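Local coordinates for sigma-54 interaction domain protein (Enterococcus faecalis, PDB 3GDW) that is of unknown function as a whole, this fragment being a mannose-type PTS EIIA domain of a larger protein that probably binds ATP and DNA, at residues E26-S31 / A104-S109; T46-L51 / F83-I88; T98-E103 / L123-V128. One frame throughout, in Å; residues are numbered along the deposited sequence. Where two conformers were deposited one is given.

Interaction 1. Residues E26-S31 / A104-S109; sequences ELLGTS and AIRMAS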
ATOM      1  N   GLU B  26      -4.792  13.162   8.756  1.00 28.89           N
ATOM      2  CA  GLU B  26      -5.214  13.182  10.147  1.00 30.42           C
ATOM      3  C   GLU B  26      -4.026  12.984  11.071  1.00 29.13           C
ATOM      4  O   GLU B  26      -3.952  13.656  12.079  1.00 28.40           O
ATOM      5  CB  GLU B  26      -6.302  12.135  10.427  1.00 30.93           C
ATOM      6  CG  GLU B  26      -7.633  12.470   9.777  1.00 37.51           C
ATOM      7  CD  GLU B  26      -8.687  11.367   9.930  1.00 44.88           C
ATOM      8  OE1 GLU B  26      -8.410  10.327  10.575  1.00 48.81           O
ATOM      9  OE2 GLU B  26      -9.808  11.540   9.397  1.00 49.32           O
ATOM     10  N   LEU B  27      -3.079  12.106  10.717  1.00 28.74           N
ATOM     11  CA  LEU B  27      -1.863  11.978  11.522  1.00 29.30           C
ATOM     12  C   LEU B  27      -1.040  13.268  11.545  1.00 29.51           C
ATOM     13  O   LEU B  27      -0.492  13.604  12.572  1.00 28.71           O
ATOM     14  CB  LEU B  27      -0.981  10.792  11.091  1.00 28.24           C
ATOM     15  CG  LEU B  27      -1.592   9.426  11.434  1.00 29.33           C
ATOM     16  CD1 LEU B  27      -0.768   8.311  10.781  1.00 29.57           C
ATOM     17  CD2 LEU B  27      -1.741   9.231  12.951  1.00 27.75           C
ATOM     18  N   LEU B  28      -0.971  13.984  10.423  1.00 30.23           N
ATOM     19  CA  LEU B  28      -0.159  15.211  10.333  1.00 32.00           C
ATOM     20  C   LEU B  28      -0.898  16.508  10.643  1.00 32.88           C
ATOM     21  O   LEU B  28      -0.266  17.559  10.764  1.00 34.39           O
ATOM     22  CB  LEU B  28       0.448  15.358   8.931  1.00 32.40           C
ATOM     23  CG  LEU B  28       1.430  14.284   8.494  1.00 33.84           C
ATOM     24  CD1 LEU B  28       1.737  14.411   7.009  1.00 35.32           C
ATOM     25  CD2 LEU B  28       2.709  14.362   9.354  1.00 36.08           C
ATOM     26  N   GLY B  29      -2.221  16.470  10.734  1.00 33.50           N
ATOM     27  CA  GLY B  29      -3.000  17.714  10.865  1.00 33.71           C
ATOM     28  C   GLY B  29      -2.893  18.668   9.676  1.00 34.40           C
ATOM     29  O   GLY B  29      -2.889  19.879   9.849  1.00 33.98           O
ATOM     30  N   THR B  30      -2.815  18.120   8.463  1.00 34.34           N
ATOM     31  CA  THR B  30      -2.751  18.927   7.242  1.00 35.01           C
ATOM     32  C   THR B  30      -3.833  18.481   6.266  1.00 35.27           C
ATOM     33  O   THR B  30      -4.318  17.348   6.341  1.00 34.51           O
ATOM     34  CB  THR B  30      -1.360  18.797   6.553  1.00 35.00           C
ATOM     35  OG1 THR B  30      -1.281  19.688   5.432  1.00 35.97           O
ATOM     36  CG2 THR B  30      -1.129  17.390   6.072  1.00 35.50           C
ATOM     37  N   SER B  31      -4.214  19.350   5.334  1.00 35.62           N
ATOM     38  CA  SER B  31      -5.155  18.914   4.306  1.00 36.59           C
ATOM     39  C   SER B  31      -4.546  18.954   2.899  1.00 36.28           C
ATOM     40  O   SER B  31      -5.264  18.874   1.892  1.00 36.03           O
ATOM     41  CB  SER B  31      -6.490  19.667   4.395  1.00 36.84           C
ATOM     42  OG  SER B  31      -6.263  21.054   4.492  1.00 40.48           O
ATOM     43  N   ALA B 104       5.624  11.328   2.308  1.00 13.88           N
ATOM     44  CA  ALA B 104       5.553  12.273   1.189  1.00 14.30           C
ATOM     45  C   ALA B 104       4.848  13.575   1.585  1.00 14.66           C
ATOM     46  O   ALA B 104       5.350  14.661   1.342  1.00 15.11           O
ATOM     47  CB  ALA B 104       4.846  11.645   0.008  1.00 13.44           C
ATOM     48  N   ILE B 105       3.684  13.450   2.194  1.00 15.48           N
ATOM     49  CA  ILE B 105       2.917  14.641   2.603  1.00 16.51           C
ATOM     50  C   ILE B 105       3.677  15.410   3.700  1.00 16.15           C
ATOM     51  O   ILE B 105       3.760  16.648   3.660  1.00 16.49           O
ATOM     52  CB  ILE B 105       1.479  14.237   3.054  1.00 16.12           C
ATOM     53  CG1 ILE B 105       0.722  13.564   1.893  1.00 18.94           C
ATOM     54  CG2 ILE B 105       0.698  15.426   3.561  1.00 16.75           C
ATOM     55  CD1 ILE B 105       0.283  14.488   0.775  1.00 22.10           C
ATOM     56  N   ARG B 106       4.268  14.685   4.656  1.00 16.57           N
ATOM     57  CA  ARG B 106       4.974  15.363   5.756  1.00 15.91           C
ATOM     58  C   ARG B 106       6.085  16.242   5.182  1.00 16.39           C
ATOM     59  O   ARG B 106       6.175  17.468   5.473  1.00 15.50           O
ATOM     60  CB  ARG B 106       5.553  14.351   6.749  1.00 16.56           C
ATOM     61  CG  ARG B 106       6.090  14.990   8.044  1.00 18.53           C
ATOM     62  CD  ARG B 106       6.764  13.988   8.985  1.00 21.77           C
ATOM     63  NE  ARG B 106       7.365  12.839   8.296  1.00 26.07           N
ATOM     64  CZ  ARG B 106       8.559  12.836   7.700  1.00 26.28           C
ATOM     65  NH1 ARG B 106       9.314  13.936   7.689  1.00 27.51           N
ATOM     66  NH2 ARG B 106       8.994  11.728   7.116  1.00 27.10           N
HETATM   67  N   MSE B 107       6.916  15.631   4.342  1.00 15.86           N
HETATM   68  CA  MSE B 107       8.041  16.354   3.762  1.00 16.65           C
HETATM   69  C   MSE B 107       7.592  17.465   2.822  1.00 16.54           C
HETATM   70  O   MSE B 107       8.131  18.584   2.887  1.00 16.84           O
HETATM   71  CB  MSE B 107       8.995  15.394   3.059  1.00 16.95           C
HETATM   72  CG  MSE B 107       9.631  14.434   4.018  1.00 18.57           C
HETATM   73 SE   MSE B 107      10.938  13.275   3.173  0.75 22.39          SE
HETATM   74  CE  MSE B 107       9.838  12.136   2.093  1.00 28.03           C
ATOM     75  N   ALA B 108       6.610  17.176   1.964  1.00 17.01           N
ATOM     76  CA  ALA B 108       6.044  18.210   1.090  1.00 17.62           C
ATOM     77  C   ALA B 108       5.552  19.452   1.871  1.00 18.52           C
ATOM     78  O   ALA B 108       5.880  20.610   1.509  1.00 17.90           O
ATOM     79  CB  ALA B 108       4.939  17.634   0.229  1.00 17.20           C
ATOM     80  N   SER B 109       4.821  19.201   2.960  1.00 18.58           N
ATOM     81  CA  SER B 109       4.205  20.269   3.751  1.00 19.55           C
ATOM     82  C   SER B 109       5.220  21.170   4.451  1.00 19.93           C
ATOM     83  O   SER B 109       4.889  22.272   4.873  1.00 19.99           O
ATOM     84  CB  SER B 109       3.247  19.688   4.780  1.00 19.15           C
ATOM     85  OG  SER B 109       3.987  19.173   5.865  1.00 20.51           O
TER
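Leu-28 crosses the start of the Arg-106 side chain at about a right angle, its two methyls set on different parts of that residue. CD1 presses on the helix backbone, 3.5 Å from Arg-106 N, while CD2 rests against the aliphatic arm, 3.7 Å from Arg-106 CG. CD1 also reaches Ile-105 CG2 at 3.7 Å, so one leucine bridges two successive residues of the helix. Ile-105 CG2 has a second neighbour in Thr-30 CG2, likewise 3.7 Å away. In Thr-30 this methyl takes the crowded position between the backbone N and the carbonyl carbon, because OG1 stands opposite the N (chi1 -175°).

Gly-29, with phi 63°, ends helix 16-28 and turns the chain so that Leu-28 and Thr-30 both face helix 98-109. One turn beyond the contact, Ser-109 OG gives a 2.8 Å hydrogen bond to Arg-106 O, from a position tilted out of the carbonyl plane. Farther inward, Ile-105 leans on Val-7 of strand 6-12 and on Ile-32. The contact thus joins two neighbouring helices on one face of the parallel sheet, an arrangement of the alpha/beta sandwich fold of mannose-type EIIA domains.

Interaction 2. Residues T46-L51 / F83-I88; sequences TMYEQL and FEETGI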
ATOM      1  N   THR B  46      -9.146   7.507 -18.932  1.00 25.91           N
ATOM      2  CA  THR B  46     -10.087   8.362 -18.215  1.00 25.63           C
ATOM      3  C   THR B  46      -9.458   8.917 -16.920  1.00 25.62           C
ATOM      4  O   THR B  46      -9.655  10.090 -16.566  1.00 25.47           O
ATOM      5  CB  THR B  46     -11.342   7.563 -17.835  1.00 25.75           C
ATOM      6  OG1 THR B  46     -11.911   6.992 -19.016  1.00 26.13           O
ATOM      7  CG2 THR B  46     -12.352   8.439 -17.136  1.00 25.49           C
HETATM    8  N   MSE B  47      -8.707   8.070 -16.223  1.00 25.24           N
HETATM    9  CA  MSE B  47      -8.041   8.480 -14.975  1.00 26.12           C
HETATM   10  C   MSE B  47      -6.947   9.512 -15.255  1.00 25.45           C
HETATM   11  O   MSE B  47      -6.837  10.520 -14.556  1.00 24.98           O
HETATM   12  CB  MSE B  47      -7.443   7.284 -14.251  1.00 25.78           C
HETATM   13  CG  MSE B  47      -6.672   7.681 -13.005  1.00 29.08           C
HETATM   14 SE   MSE B  47      -7.871   8.622 -11.690  0.75 40.72          SE
HETATM   15  CE  MSE B  47      -8.781   7.196 -11.214  1.00 23.81           C
ATOM     16  N   TYR B  48      -6.164   9.269 -16.294  1.00 25.53           N
ATOM     17  CA  TYR B  48      -5.133  10.218 -16.666  1.00 25.90           C
ATOM     18  C   TYR B  48      -5.760  11.594 -16.887  1.00 26.16           C
ATOM     19  O   TYR B  48      -5.221  12.604 -16.451  1.00 25.86           O
ATOM     20  CB  TYR B  48      -4.398   9.790 -17.932  1.00 26.21           C
ATOM     21  CG  TYR B  48      -3.430  10.873 -18.314  1.00 27.13           C
ATOM     22  CD1 TYR B  48      -2.290  11.098 -17.541  1.00 27.89           C
ATOM     23  CD2 TYR B  48      -3.687  11.722 -19.390  1.00 27.30           C
ATOM     24  CE1 TYR B  48      -1.413  12.124 -17.842  1.00 30.22           C
ATOM     25  CE2 TYR B  48      -2.799  12.756 -19.716  1.00 28.50           C
ATOM     26  CZ  TYR B  48      -1.670  12.954 -18.927  1.00 28.83           C
ATOM     27  OH  TYR B  48      -0.776  13.961 -19.209  1.00 30.73           O
ATOM     28  N   GLU B  49      -6.903  11.629 -17.569  1.00 26.72           N
ATOM     29  CA  GLU B  49      -7.521  12.902 -17.910  1.00 28.13           C
ATOM     30  C   GLU B  49      -8.013  13.643 -16.648  1.00 28.17           C
ATOM     31  O   GLU B  49      -7.929  14.870 -16.588  1.00 28.70           O
ATOM     32  CB  GLU B  49      -8.621  12.731 -18.969  1.00 28.20           C
ATOM     33  CG  GLU B  49      -8.067  12.310 -20.306  1.00 32.25           C
ATOM     34  CD  GLU B  49      -9.120  12.096 -21.387  1.00 36.95           C
ATOM     35  OE1 GLU B  49     -10.284  12.546 -21.229  1.00 39.18           O
ATOM     36  OE2 GLU B  49      -8.766  11.470 -22.411  1.00 38.31           O
ATOM     37  N   GLN B  50      -8.484  12.899 -15.645  1.00 27.65           N
ATOM     38  CA  GLN B  50      -8.851  13.492 -14.347  1.00 28.57           C
ATOM     39  C   GLN B  50      -7.637  14.167 -13.714  1.00 28.00           C
ATOM     40  O   GLN B  50      -7.709  15.293 -13.219  1.00 27.52           O
ATOM     41  CB  GLN B  50      -9.321  12.403 -13.369  1.00 28.87           C
ATOM     42  CG  GLN B  50     -10.610  11.734 -13.758  1.00 33.04           C
ATOM     43  CD  GLN B  50     -11.785  12.628 -13.478  1.00 37.13           C
ATOM     44  OE1 GLN B  50     -11.979  13.073 -12.338  1.00 38.46           O
ATOM     45  NE2 GLN B  50     -12.578  12.900 -14.505  1.00 35.43           N
ATOM     46  N   LEU B  51      -6.515  13.451 -13.711  1.00 28.50           N
ATOM     47  CA  LEU B  51      -5.305  13.967 -13.088  1.00 28.25           C
ATOM     48  C   LEU B  51      -4.761  15.178 -13.861  1.00 28.76           C
ATOM     49  O   LEU B  51      -4.429  16.219 -13.286  1.00 28.37           O
ATOM     50  CB  LEU B  51      -4.270  12.853 -12.983  1.00 28.53           C
ATOM     51  CG  LEU B  51      -2.861  13.303 -12.671  1.00 26.17           C
ATOM     52  CD1 LEU B  51      -2.764  13.777 -11.192  1.00 28.61           C
ATOM     53  CD2 LEU B  51      -1.948  12.134 -12.943  1.00 26.63           C
ATOM     54  N   PHE B  83       4.644  15.301 -17.380  1.00 33.43           N
ATOM     55  CA  PHE B  83       5.814  16.127 -17.693  1.00 33.74           C
ATOM     56  C   PHE B  83       5.846  16.519 -19.173  1.00 34.04           C
ATOM     57  O   PHE B  83       6.031  17.689 -19.486  1.00 33.44           O
ATOM     58  CB  PHE B  83       7.137  15.456 -17.309  1.00 33.60           C
ATOM     59  CG  PHE B  83       8.338  16.198 -17.824  1.00 34.55           C
ATOM     60  CD1 PHE B  83       8.723  17.404 -17.245  1.00 34.83           C
ATOM     61  CD2 PHE B  83       9.054  15.719 -18.915  1.00 34.15           C
ATOM     62  CE1 PHE B  83       9.822  18.109 -17.729  1.00 34.09           C
ATOM     63  CE2 PHE B  83      10.148  16.421 -19.411  1.00 34.13           C
ATOM     64  CZ  PHE B  83      10.535  17.615 -18.817  1.00 34.81           C
ATOM     65  N   GLU B  84       5.676  15.538 -20.064  1.00 35.03           N
ATOM     66  CA  GLU B  84       5.638  15.793 -21.512  1.00 36.08           C
ATOM     67  C   GLU B  84       4.538  16.787 -21.880  1.00 36.38           C
ATOM     68  O   GLU B  84       4.756  17.651 -22.712  1.00 36.43           O
ATOM     69  CB  GLU B  84       5.405  14.503 -22.309  1.00 36.42           C
ATOM     70  CG  GLU B  84       6.507  13.460 -22.231  1.00 37.83           C
ATOM     71  CD  GLU B  84       7.817  13.935 -22.813  1.00 39.93           C
ATOM     72  OE1 GLU B  84       7.831  14.460 -23.954  1.00 39.11           O
ATOM     73  OE2 GLU B  84       8.839  13.780 -22.110  1.00 41.82           O
ATOM     74  N   GLU B  85       3.357  16.637 -21.275  1.00 36.69           N
ATOM     75  CA  GLU B  85       2.187  17.458 -21.622  1.00 36.93           C
ATOM     76  C   GLU B  85       2.199  18.865 -21.002  1.00 37.05           C
ATOM     77  O   GLU B  85       1.829  19.838 -21.659  1.00 37.13           O
ATOM     78  CB  GLU B  85       0.875  16.727 -21.280  1.00 36.52           C
ATOM     79  CG  GLU B  85      -0.403  17.494 -21.688  1.00 36.35           C
ATOM     80  CD  GLU B  85      -1.680  16.656 -21.597  1.00 36.70           C
ATOM     81  OE1 GLU B  85      -1.593  15.422 -21.365  1.00 34.83           O
ATOM     82  OE2 GLU B  85      -2.780  17.236 -21.768  1.00 37.13           O
ATOM     83  N   THR B  86       2.608  18.969 -19.743  1.00 37.34           N
ATOM     84  CA  THR B  86       2.556  20.245 -19.020  1.00 37.34           C
ATOM     85  C   THR B  86       3.946  20.868 -18.822  1.00 37.24           C
ATOM     86  O   THR B  86       4.062  22.062 -18.550  1.00 37.63           O
ATOM     87  CB  THR B  86       1.909  20.090 -17.608  1.00 37.45           C
ATOM     88  OG1 THR B  86       2.841  19.452 -16.736  1.00 36.43           O
ATOM     89  CG2 THR B  86       0.626  19.274 -17.654  1.00 37.21           C
ATOM     90  N   GLY B  87       4.998  20.062 -18.913  1.00 37.10           N
ATOM     91  CA  GLY B  87       6.350  20.556 -18.624  1.00 36.48           C
ATOM     92  C   GLY B  87       6.650  20.722 -17.136  1.00 36.32           C
ATOM     93  O   GLY B  87       7.721  21.216 -16.773  1.00 36.52           O
ATOM     94  N   ILE B  88       5.715  20.320 -16.279  1.00 35.36           N
ATOM     95  CA  ILE B  88       5.933  20.339 -14.833  1.00 35.30           C
ATOM     96  C   ILE B  88       6.750  19.108 -14.456  1.00 34.76           C
ATOM     97  O   ILE B  88       6.397  17.987 -14.836  1.00 34.81           O
ATOM     98  CB  ILE B  88       4.594  20.344 -14.048  1.00 35.24           C
ATOM     99  CG1 ILE B  88       3.767  21.598 -14.364  1.00 36.42           C
ATOM    100  CG2 ILE B  88       4.834  20.194 -12.546  1.00 36.05           C
ATOM    101  CD1 ILE B  88       4.343  22.893 -13.778  1.00 38.41           C
TER
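Tyr-48 and Glu-85 join helix 44-57 to the C-terminal end of helix 78-86, two helices that flank the parallel sheet of this EIIA-type alpha/beta domain. The contact is small and almost wholly polar, resting on this single pair of side chains.

The hydrogen bond runs from Tyr-48 OH to Glu-85 OE1 at 2.7 Å. Seen from the ring, OE1 lies at the edge and in plane, on the CE2 side, with 3.4 Å between Glu-85 OE1 and Tyr-48 CE2. Seen from the carboxylate, the hydroxyl arrives 41° above the plane, and the two flat groups are turned 44° against each other. In both residues CG lies opposite the backbone N (chi1 175° in Tyr-48). The Glu-85 chain starts toward the other helix and stays extended to its carboxylate, whereas Tyr-48 sets off to one side and its ring brings the hydroxyl nearer.

Charge adds a second link. Glu-85 OE2 forms a salt bridge with Arg-52, one turn beyond Tyr-48 on helix 44-57, so each carboxylate oxygen has a partner on the same helix; this should restrain the rotation of the group and probably favours its ionised form.

Apolar and aromatic contacts also surround the phenol. The Tyr-48 ring meets Phe-78 edge-to-face and touches Met-81 and Leu-82, all on helix 78-86.

Backbone and side-chain bonds close the helix just after this point. Gly-87 N reaches Phe-83 O at 2.7 Å, and Gly-87 itself takes positive phi. Thr-86 OG1, which also bonds to Leu-82 O, forms an ST turn by accepting from Ile-88 N at 3.0 Å.

Interaction 3. Residues T98-E103 / L123-V128; sequences TMIVLE and LSFESV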
ATOM      1  N   THR B  98       0.699   3.213   3.064  1.00 15.88           N
ATOM      2  CA  THR B  98       0.321   4.307   3.989  1.00 14.45           C
ATOM      3  C   THR B  98       1.524   5.136   4.440  1.00 14.33           C
ATOM      4  O   THR B  98       1.476   6.356   4.420  1.00 13.45           O
ATOM      5  CB  THR B  98      -0.397   3.717   5.229  1.00 14.40           C
ATOM      6  OG1 THR B  98      -1.320   2.717   4.790  1.00 14.42           O
ATOM      7  CG2 THR B  98      -1.177   4.795   5.974  1.00 13.05           C
HETATM    8  N   MSE B  99       2.610   4.458   4.816  1.00 14.95           N
HETATM    9  CA  MSE B  99       3.812   5.121   5.336  1.00 15.98           C
HETATM   10  C   MSE B  99       4.443   6.042   4.341  1.00 16.14           C
HETATM   11  O   MSE B  99       4.946   7.100   4.714  1.00 15.73           O
HETATM   12  CB  MSE B  99       4.856   4.108   5.762  1.00 17.50           C
HETATM   13  CG  MSE B  99       4.452   3.398   7.018  1.00 21.19           C
HETATM   14 SE   MSE B  99       4.190   4.708   8.468  0.50 32.41          SE
HETATM   15  CE  MSE B  99       5.594   6.072   8.071  1.00 17.92           C
ATOM     16  N   ILE B 100       4.418   5.611   3.082  1.00 16.06           N
ATOM     17  CA  ILE B 100       4.972   6.372   1.967  1.00 15.57           C
ATOM     18  C   ILE B 100       4.121   7.624   1.725  1.00 15.12           C
ATOM     19  O   ILE B 100       4.685   8.700   1.564  1.00 15.33           O
ATOM     20  CB  ILE B 100       5.049   5.532   0.659  1.00 15.92           C
ATOM     21  CG1 ILE B 100       5.935   4.296   0.848  1.00 15.88           C
ATOM     22  CG2 ILE B 100       5.622   6.367  -0.463  1.00 15.41           C
ATOM     23  CD1 ILE B 100       7.288   4.627   1.491  1.00 21.25           C
ATOM     24  N   VAL B 101       2.789   7.494   1.716  1.00 14.74           N
ATOM     25  CA  VAL B 101       1.918   8.687   1.632  1.00 14.63           C
ATOM     26  C   VAL B 101       2.248   9.635   2.814  1.00 14.77           C
ATOM     27  O   VAL B 101       2.462  10.846   2.631  1.00 15.04           O
ATOM     28  CB  VAL B 101       0.401   8.336   1.627  1.00 14.16           C
ATOM     29  CG1 VAL B 101      -0.454   9.604   1.513  1.00 13.11           C
ATOM     30  CG2 VAL B 101       0.060   7.343   0.498  1.00 14.03           C
ATOM     31  N   LEU B 102       2.302   9.066   4.017  1.00 14.71           N
ATOM     32  CA  LEU B 102       2.602   9.858   5.202  1.00 14.98           C
ATOM     33  C   LEU B 102       3.910  10.627   5.066  1.00 14.56           C
ATOM     34  O   LEU B 102       3.947  11.827   5.300  1.00 14.65           O
ATOM     35  CB  LEU B 102       2.631   8.971   6.444  1.00 15.02           C
ATOM     36  CG  LEU B 102       2.927   9.615   7.806  1.00 16.08           C
ATOM     37  CD1 LEU B 102       1.936  10.720   8.059  1.00 17.81           C
ATOM     38  CD2 LEU B 102       2.781   8.575   8.883  1.00 16.93           C
ATOM     39  N   GLU B 103       4.973   9.924   4.693  0.50 14.81           N
ATOM     40  CA  GLU B 103       6.288  10.546   4.535  0.50 14.79           C
ATOM     41  C   GLU B 103       6.321  11.594   3.414  0.50 14.59           C
ATOM     42  O   GLU B 103       6.939  12.645   3.574  0.50 14.13           O
ATOM     43  CB  GLU B 103       7.380   9.460   4.398  0.50 15.55           C
ATOM     44  CG  GLU B 103       7.473   8.635   5.699  0.50 17.51           C
ATOM     45  CD  GLU B 103       8.397   7.428   5.695  0.50 20.64           C
ATOM     46  OE1 GLU B 103       8.276   6.521   4.832  0.50 22.33           O
ATOM     47  OE2 GLU B 103       9.212   7.352   6.631  0.50 23.31           O
ATOM     48  N   LEU B 123      14.877   5.418   0.283  1.00 19.42           N
ATOM     49  CA  LEU B 123      15.480   4.814   1.476  1.00 19.30           C
ATOM     50  C   LEU B 123      14.482   4.002   2.313  1.00 19.88           C
ATOM     51  O   LEU B 123      14.850   2.966   2.895  1.00 20.29           O
ATOM     52  CB  LEU B 123      16.165   5.880   2.335  1.00 18.89           C
ATOM     53  CG  LEU B 123      17.491   6.423   1.792  1.00 20.14           C
ATOM     54  CD1 LEU B 123      17.843   7.787   2.410  1.00 19.21           C
ATOM     55  CD2 LEU B 123      18.649   5.404   1.996  1.00 19.98           C
ATOM     56  N   SER B 124      13.226   4.463   2.381  1.00 19.16           N
ATOM     57  CA  SER B 124      12.199   3.729   3.081  1.00 19.39           C
ATOM     58  C   SER B 124      11.936   2.398   2.401  1.00 19.59           C
ATOM     59  O   SER B 124      11.846   1.384   3.063  1.00 19.83           O
ATOM     60  CB  SER B 124      10.894   4.543   3.166  1.00 20.12           C
ATOM     61  OG  SER B 124      11.056   5.677   4.015  1.00 17.84           O
ATOM     62  N   PHE B 125      11.804   2.405   1.077  1.00 19.70           N
ATOM     63  CA  PHE B 125      11.625   1.167   0.349  1.00 20.30           C
ATOM     64  C   PHE B 125      12.816   0.238   0.617  1.00 20.98           C
ATOM     65  O   PHE B 125      12.609  -0.929   0.954  1.00 20.03           O
ATOM     66  CB  PHE B 125      11.416   1.412  -1.149  1.00 19.88           C
ATOM     67  CG  PHE B 125       9.975   1.685  -1.526  1.00 21.34           C
ATOM     68  CD1 PHE B 125       9.062   0.642  -1.677  1.00 22.76           C
ATOM     69  CD2 PHE B 125       9.534   2.969  -1.713  1.00 22.20           C
ATOM     70  CE1 PHE B 125       7.726   0.892  -2.025  1.00 21.88           C
ATOM     71  CE2 PHE B 125       8.210   3.229  -2.069  1.00 19.43           C
ATOM     72  CZ  PHE B 125       7.307   2.187  -2.225  1.00 22.09           C
ATOM     73  N   GLU B 126      14.045   0.770   0.517  1.00 21.44           N
ATOM     74  CA  GLU B 126      15.258  -0.050   0.739  1.00 23.21           C
ATOM     75  C   GLU B 126      15.302  -0.670   2.117  1.00 22.43           C
ATOM     76  O   GLU B 126      15.674  -1.834   2.235  1.00 22.45           O
ATOM     77  CB  GLU B 126      16.572   0.724   0.517  1.00 23.25           C
ATOM     78  CG  GLU B 126      16.614   1.525  -0.748  1.00 29.66           C
ATOM     79  CD  GLU B 126      17.329   0.828  -1.886  1.00 35.24           C
ATOM     80  OE1 GLU B 126      17.593  -0.400  -1.778  1.00 35.85           O
ATOM     81  OE2 GLU B 126      17.637   1.536  -2.877  1.00 35.40           O
ATOM     82  N   SER B 127      14.923   0.094   3.150  1.00 22.25           N
ATOM     83  CA  SER B 127      14.848  -0.450   4.507  1.00 22.95           C
ATOM     84  C   SER B 127      13.938  -1.660   4.557  1.00 22.67           C
ATOM     85  O   SER B 127      14.280  -2.658   5.179  1.00 23.98           O
ATOM     86  CB  SER B 127      14.336   0.573   5.507  1.00 22.04           C
ATOM     87  OG  SER B 127      15.167   1.691   5.504  1.00 26.56           O
ATOM     88  N   VAL B 128      12.777  -1.570   3.901  1.00 22.75           N
ATOM     89  CA  VAL B 128      11.812  -2.669   3.888  1.00 22.48           C
ATOM     90  C   VAL B 128      12.313  -3.897   3.117  1.00 22.38           C
ATOM     91  O   VAL B 128      12.043  -5.031   3.519  1.00 22.33           O
ATOM     92  CB  VAL B 128      10.425  -2.208   3.335  1.00 21.97           C
ATOM     93  CG1 VAL B 128       9.495  -3.429   3.049  1.00 23.31           C
ATOM     94  CG2 VAL B 128       9.776  -1.300   4.337  1.00 21.65           C
TER
HETATM   95  O   HOH W   1      11.922   7.450   5.679  1.00 42.89           O
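Ile-100 meets Phe-125 at about a right angle, and this pair supplies the apolar half of the contact between helices 98-109 and 114-135. Ile-100 CG1 lies 3.9 Å from Phe-125 CE2, approaching the ring obliquely, while CD1 continues to Ser-124 CB at 4.0 Å. The short helical segments run nearly antiparallel, at 153°; their axes approach to 11.2 Å, and the contact is made by side chains. Phe-125 also packs on Val-129 of the second subunit, which places this end of the contact at the dimer interface.

The polar half lies beside it. Glu-103 keeps its chain extended beyond CG and brings OE1 to 3.0 Å from Ser-124 OG, a possible hydrogen bond. A water may join the same two residues, 2.9 Å from Glu-103 OE2 and 2.6 Å from Ser-124 OG. Because Glu-103 has two conformers, its carboxylate contacts, the water link included, remain doubtful.

Ser-124 OG is also hydrogen-bonded with Asn-120 O, one turn back on its own helix. The hydroxyl has one proton to give, so Glu-103 OE1 and Asn-120 O compete for it, whereas the isoleucine-phenylalanine packing does not depend on how that proton is shared.

Overall arrangement
Interactions 1 and 3 share helix 98-109 and lie 14 Å apart, centre to centre. They touch where Leu-28 CG meets Leu-102 CD1 at 3.6 Å; helix 98-109 packs on helix 16-28 in interaction 1 and on the long helix 114-135 in interaction 3. Along the chain their segments alternate. Both also reach the second subunit: Leu-27 and Met-99 each pack on its Met-72, and Thr-98 hydrogen-bonds to its Asp-71. Interaction 2, by contrast, is nested within the loop closed by interaction 1 and lies across the chain's centre from both, its centre 24 Å from that of interaction 1 and 25 Å from that of interaction 3; its segments touch no other subunit.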